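Local coordinates for ribulose-1,5-bisphosphate carboxylase/oxygenase large subunit (Rhodopseudomonas palustris, PDB 3QFW) that is a Rubisco-like protein of the large-subunit family, probably an isomerase or enolase-type enzyme acting on sugar phosphates rather than a carbon-dioxide-fixing carboxylase, at the interface of chains A and B. Sequence-based numbering; all coordinates share one arbitrary frame. Chains: chain A/B, Ribulose-1,5-bisphosphate carboxylase/oxygenase large subunit.

Contact 1: the interface of chains A and B. Residues chain A 75, 77, 82, 86; chain B 141, 168, 170, 172.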
loop_
_atom_site.group_PDB
_atom_site.type_symbol
_atom_site.label_atom_id
_atom_site.label_comp_id
_atom_site.label_asym_id
_atom_site.label_seq_id
_atom_site.Cartn_x
_atom_site.Cartn_y
_atom_site.Cartn_z
ATOM N N THR A 75 8.363 -2.478 -19.355
ATOM C CA THR A 75 7.950 -3.280 -18.199
ATOM C C THR A 75 6.965 -2.531 -17.312
ATOM O O THR A 75 6.239 -3.140 -16.524
ATOM C CB THR A 75 9.150 -3.703 -17.329
ATOM O OG1 THR A 75 9.719 -2.552 -16.683
ATOM C CG2 THR A 75 10.205 -4.372 -18.173
ATOM N N PRO A 77 4.057 0.130 -17.824
ATOM C CA PRO A 77 3.097 1.001 -18.505
ATOM C C PRO A 77 2.728 2.176 -17.604
ATOM O O PRO A 77 3.029 2.139 -16.411
ATOM C CB PRO A 77 1.882 0.085 -18.697
ATOM C CG PRO A 77 2.446 -1.293 -18.735
ATOM C CD PRO A 77 3.593 -1.267 -17.764
ATOM N N GLN A 82 1.150 -0.616 -11.295
ATOM C CA GLN A 82 2.201 -1.343 -12.007
ATOM C C GLN A 82 3.535 -0.606 -12.036
ATOM O O GLN A 82 4.602 -1.231 -12.016
ATOM C CB GLN A 82 1.749 -1.676 -13.431
ATOM C CG GLN A 82 2.805 -2.383 -14.295
ATOM C CD GLN A 82 3.240 -3.739 -13.747
ATOM O OE1 GLN A 82 2.719 -4.213 -12.737
ATOM N NE2 GLN A 82 4.215 -4.360 -14.405
ATOM N N MET A 86 6.955 -2.109 -10.527
ATOM C CA MET A 86 8.266 -2.238 -11.154
ATOM C C MET A 86 9.344 -1.402 -10.451
ATOM O O MET A 86 10.522 -1.766 -10.465
ATOM C CB MET A 86 8.203 -1.915 -12.659
ATOM C CG MET A 86 7.493 -2.985 -13.520
ATOM S SD MET A 86 7.724 -4.747 -13.036
ATOM C CE MET A 86 6.083 -5.111 -12.497
ATOM N N GLN B 141 9.668 -11.694 -17.947
ATOM C CA GLN B 141 8.533 -10.928 -18.478
ATOM C C GLN B 141 8.736 -10.270 -19.861
ATOM O O GLN B 141 7.817 -9.657 -20.395
ATOM C CB GLN B 141 8.062 -9.864 -17.469
ATOM C CG GLN B 141 9.140 -8.917 -16.967
ATOM C CD GLN B 141 8.568 -7.643 -16.348
ATOM O OE1 GLN B 141 8.842 -7.320 -15.189
ATOM N NE2 GLN B 141 7.779 -6.906 -17.125
ATOM N N GLY B 168 5.574 -9.433 -11.788
ATOM C CA GLY B 168 5.847 -8.269 -12.609
ATOM C C GLY B 168 5.056 -8.243 -13.897
ATOM O O GLY B 168 4.965 -7.211 -14.566
ATOM N N ALA B 170 1.913 -7.890 -16.011
ATOM C CA ALA B 170 0.624 -7.243 -15.858
ATOM C C ALA B 170 -0.073 -7.177 -17.203
ATOM O O ALA B 170 -0.597 -8.174 -17.676
ATOM C CB ALA B 170 0.786 -5.857 -15.247
ATOM N N GLN B 172 1.402 -5.433 -20.072
ATOM C CA GLN B 172 2.362 -4.791 -20.965
ATOM C C GLN B 172 2.131 -5.171 -22.425
ATOM O O GLN B 172 1.698 -6.277 -22.721
ATOM C CB GLN B 172 3.791 -5.139 -20.550
ATOM C CG GLN B 172 4.159 -4.688 -19.142
ATOM C CD GLN B 172 4.019 -5.804 -18.114
ATOM O OE1 GLN B 172 3.088 -6.602 -18.171
ATOM N NE2 GLN B 172 4.961 -5.871 -17.182
#

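Contact 2: the interface of chains A and B. Residues chain A 139-141, 166; chain B 34, 36, 40-41.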
loop_
_atom_site.group_PDB
_atom_site.type_symbol
_atom_site.label_atom_id
_atom_site.label_comp_id
_atom_site.label_asym_id
_atom_site.label_seq_id
_atom_site.Cartn_x
_atom_site.Cartn_y
_atom_site.Cartn_z
ATOM N N LYS A 139 -11.896 16.695 14.272
ATOM C CA LYS A 139 -11.587 15.680 15.267
ATOM C C LYS A 139 -12.319 16.093 16.531
ATOM O O LYS A 139 -12.706 17.255 16.673
ATOM C CB LYS A 139 -10.085 15.662 15.548
ATOM C CG LYS A 139 -9.208 15.471 14.327
ATOM C CD LYS A 139 -7.740 15.615 14.684
ATOM C CE LYS A 139 -6.846 15.341 13.484
ATOM N NZ LYS A 139 -5.427 15.686 13.777
ATOM N N PRO A 140 -12.508 15.154 17.467
ATOM C CA PRO A 140 -12.093 13.756 17.336
ATOM C C PRO A 140 -13.121 12.909 16.598
ATOM O O PRO A 140 -14.310 13.212 16.576
ATOM C CB PRO A 140 -11.986 13.293 18.791
ATOM C CG PRO A 140 -13.018 14.116 19.507
ATOM C CD PRO A 140 -13.061 15.450 18.801
ATOM N N GLN A 141 -12.633 11.841 15.986
ATOM C CA GLN A 141 -13.477 10.820 15.412
ATOM C C GLN A 141 -14.375 10.285 16.524
ATOM O O GLN A 141 -13.940 10.166 17.669
ATOM C CB GLN A 141 -12.588 9.695 14.896
ATOM C CG GLN A 141 -13.265 8.748 13.978
ATOM C CD GLN A 141 -12.479 7.463 13.829
ATOM O OE1 GLN A 141 -13.057 6.394 13.713
ATOM N NE2 GLN A 141 -11.153 7.566 13.841
ATOM N N ASP A 166 -10.723 14.252 9.600
ATOM C CA ASP A 166 -9.656 13.434 10.144
ATOM C C ASP A 166 -9.483 12.267 9.158
ATOM O O ASP A 166 -10.465 11.769 8.598
ATOM C CB ASP A 166 -10.030 12.946 11.542
ATOM C CG ASP A 166 -8.962 12.070 12.155
ATOM O OD1 ASP A 166 -7.959 12.610 12.669
ATOM O OD2 ASP A 166 -9.125 10.846 12.118
ATOM N N VAL B 34 -7.894 8.990 18.214
ATOM C CA VAL B 34 -8.476 10.298 17.971
ATOM C C VAL B 34 -7.475 11.241 17.340
ATOM O O VAL B 34 -7.860 12.175 16.636
ATOM C CB VAL B 34 -8.965 10.905 19.278
ATOM C CG1 VAL B 34 -10.105 10.071 19.837
ATOM C CG2 VAL B 34 -7.815 10.992 20.271
ATOM N N CYS B 36 -5.778 13.496 18.679
ATOM C CA CYS B 36 -6.047 14.814 19.258
ATOM C C CYS B 36 -5.236 14.950 20.525
ATOM O O CYS B 36 -4.889 13.951 21.144
ATOM C CB CYS B 36 -7.509 14.920 19.719
ATOM S SG CYS B 36 -8.790 14.816 18.491
ATOM N N ALA B 40 -8.558 18.621 23.397
ATOM C CA ALA B 40 -9.363 18.929 22.221
ATOM C C ALA B 40 -10.671 18.150 22.232
ATOM O O ALA B 40 -11.508 18.302 21.341
ATOM C CB ALA B 40 -8.575 18.644 20.940
ATOM N N ILE B 41 -10.842 17.303 23.239
ATOM C CA ILE B 41 -12.067 16.522 23.362
ATOM C C ILE B 41 -12.942 17.035 24.507
ATOM O O ILE B 41 -14.073 17.473 24.288
ATOM C CB ILE B 41 -11.777 15.025 23.572
ATOM C CG1 ILE B 41 -10.856 14.491 22.470
ATOM C CG2 ILE B 41 -13.072 14.222 23.600
ATOM C CD1 ILE B 41 -10.810 12.976 22.406
HETATM O O HOH W 1 -10.085 12.050 15.214
#

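Contact 1: the interface of chains A and B
The main-chain carbonyl oxygen O of A:Thr75 is gripped by two glutamine amides, one from each subunit. B:Gln172 reaches it across the interface with NE2 at 3.1 Å, tilted well away from the carbonyl plane, while NE2 of A:Gln82, 3.2 Å from the same A:Thr75 O, comes from its own chain almost head-on to the oxygen. At the opposite corner the same two amides meet the carbonyl oxygen O of B:Gly168, which accepts a bond of 3.0 Å from A:Gln82 NE2 across the contact and one of 2.9 Å from B:Gln172 NE2 within its own chain. The result is a closed cycle of four hydrogen bonds in which two amide nitrogens alternate with two carbonyl oxygens, each nitrogen giving one bond to a carbonyl of each subunit. The two side chains cross at about a right angle, their amide planes 76° apart. Helix 80-88 and the 3-10 helix 73-75 of one subunit thus dock on loops of the other, within a two-fold symmetric dimer interface.

A:Gln82 gets there because its chain leaves helix 80-88 with CG anti to the backbone N (chi1 177°) and then bends at chi2. The other amide is fixed at its far end as well: B:Ala170 N donates to B:Gln172 OE1 at 2.8 Å, which fixes the rotation of the amide and presents NE2 to the partner.

Lighter contacts flank the cycle. The bent B:Gln172 chain lays CG against the ring of A:Pro77, and B:Gln141 NE2 lies near CB and CG2 of A:Thr75. One turn along the helix, A:Met86 brings its sulfur SD to 3.5 Å from the amide oxygen OE1 of B:Gln141, the two side chains coming from opposite directions. On the other flank, the methyl CB of B:Ala170 rests 3.6 Å from the amide carbon CD of A:Gln82.

Contact 2: the interface of chains A and B
Apolar packing centres on A:Pro140, which follows a cis peptide bond and offers the CB-CG edge of its ring to chain B. Three side chains meet CB from different directions: B:Cys36 SG at 3.6 Å, B:Val34 CG1 at 3.9 Å and the terminal methyl CD1 of B:Ile41 at 3.8 Å. B:Ile41 also runs its CG1 along the ring, 3.7 Å from A:Pro140 CG; with CG1 set beside the backbone N (chi1 -54°) and the chain extended beyond it, both carbons lie against the proline. An alanine in place of B:Ile41 would be likely to leave A:Pro140 CG without its cover and thin the packing on CB, opening a gap beside the ring. The sulfur does double duty, since SG of B:Cys36 also touches A:Lys139 CB at 3.3 Å, where the lysine chain starts its extended course away from the proline.

A polar link runs through water. Water 1 lies 2.7 Å from A:Gln141 N and 2.6 Å from B:Val34 O, joining the two main chains beside the hydrophobic patch.

In the fold, A:Lys139 to A:Gln141 form the loop after strand 133-138 and A:Asp166 follows strand 162-165. Both loops lie at the active-site end of the Rubisco-family α/β barrel, where the lysine and aspartate match conserved catalytic and metal-binding positions; chain B packs its segment around the 3-10 helix 38-40 chiefly against the first loop and merely borders the second.

Contacts 1 and 2 lie about 41 Å apart, measured between the centres of their C-alpha atoms, yet they express the same pairing with the chains exchanged. In contact 1 the N-terminal part of chain A meets the barrel loops of chain B; in contact 2 the N-terminal part of chain B meets those of chain A. Residue 141 serves in both, from opposite subunits, and residues 166 and 168 belong to one loop. The two-fold axis therefore brings both kinds of contact to each barrel mouth, consistent with the family's dimer, in which each active site probably depends on both chains.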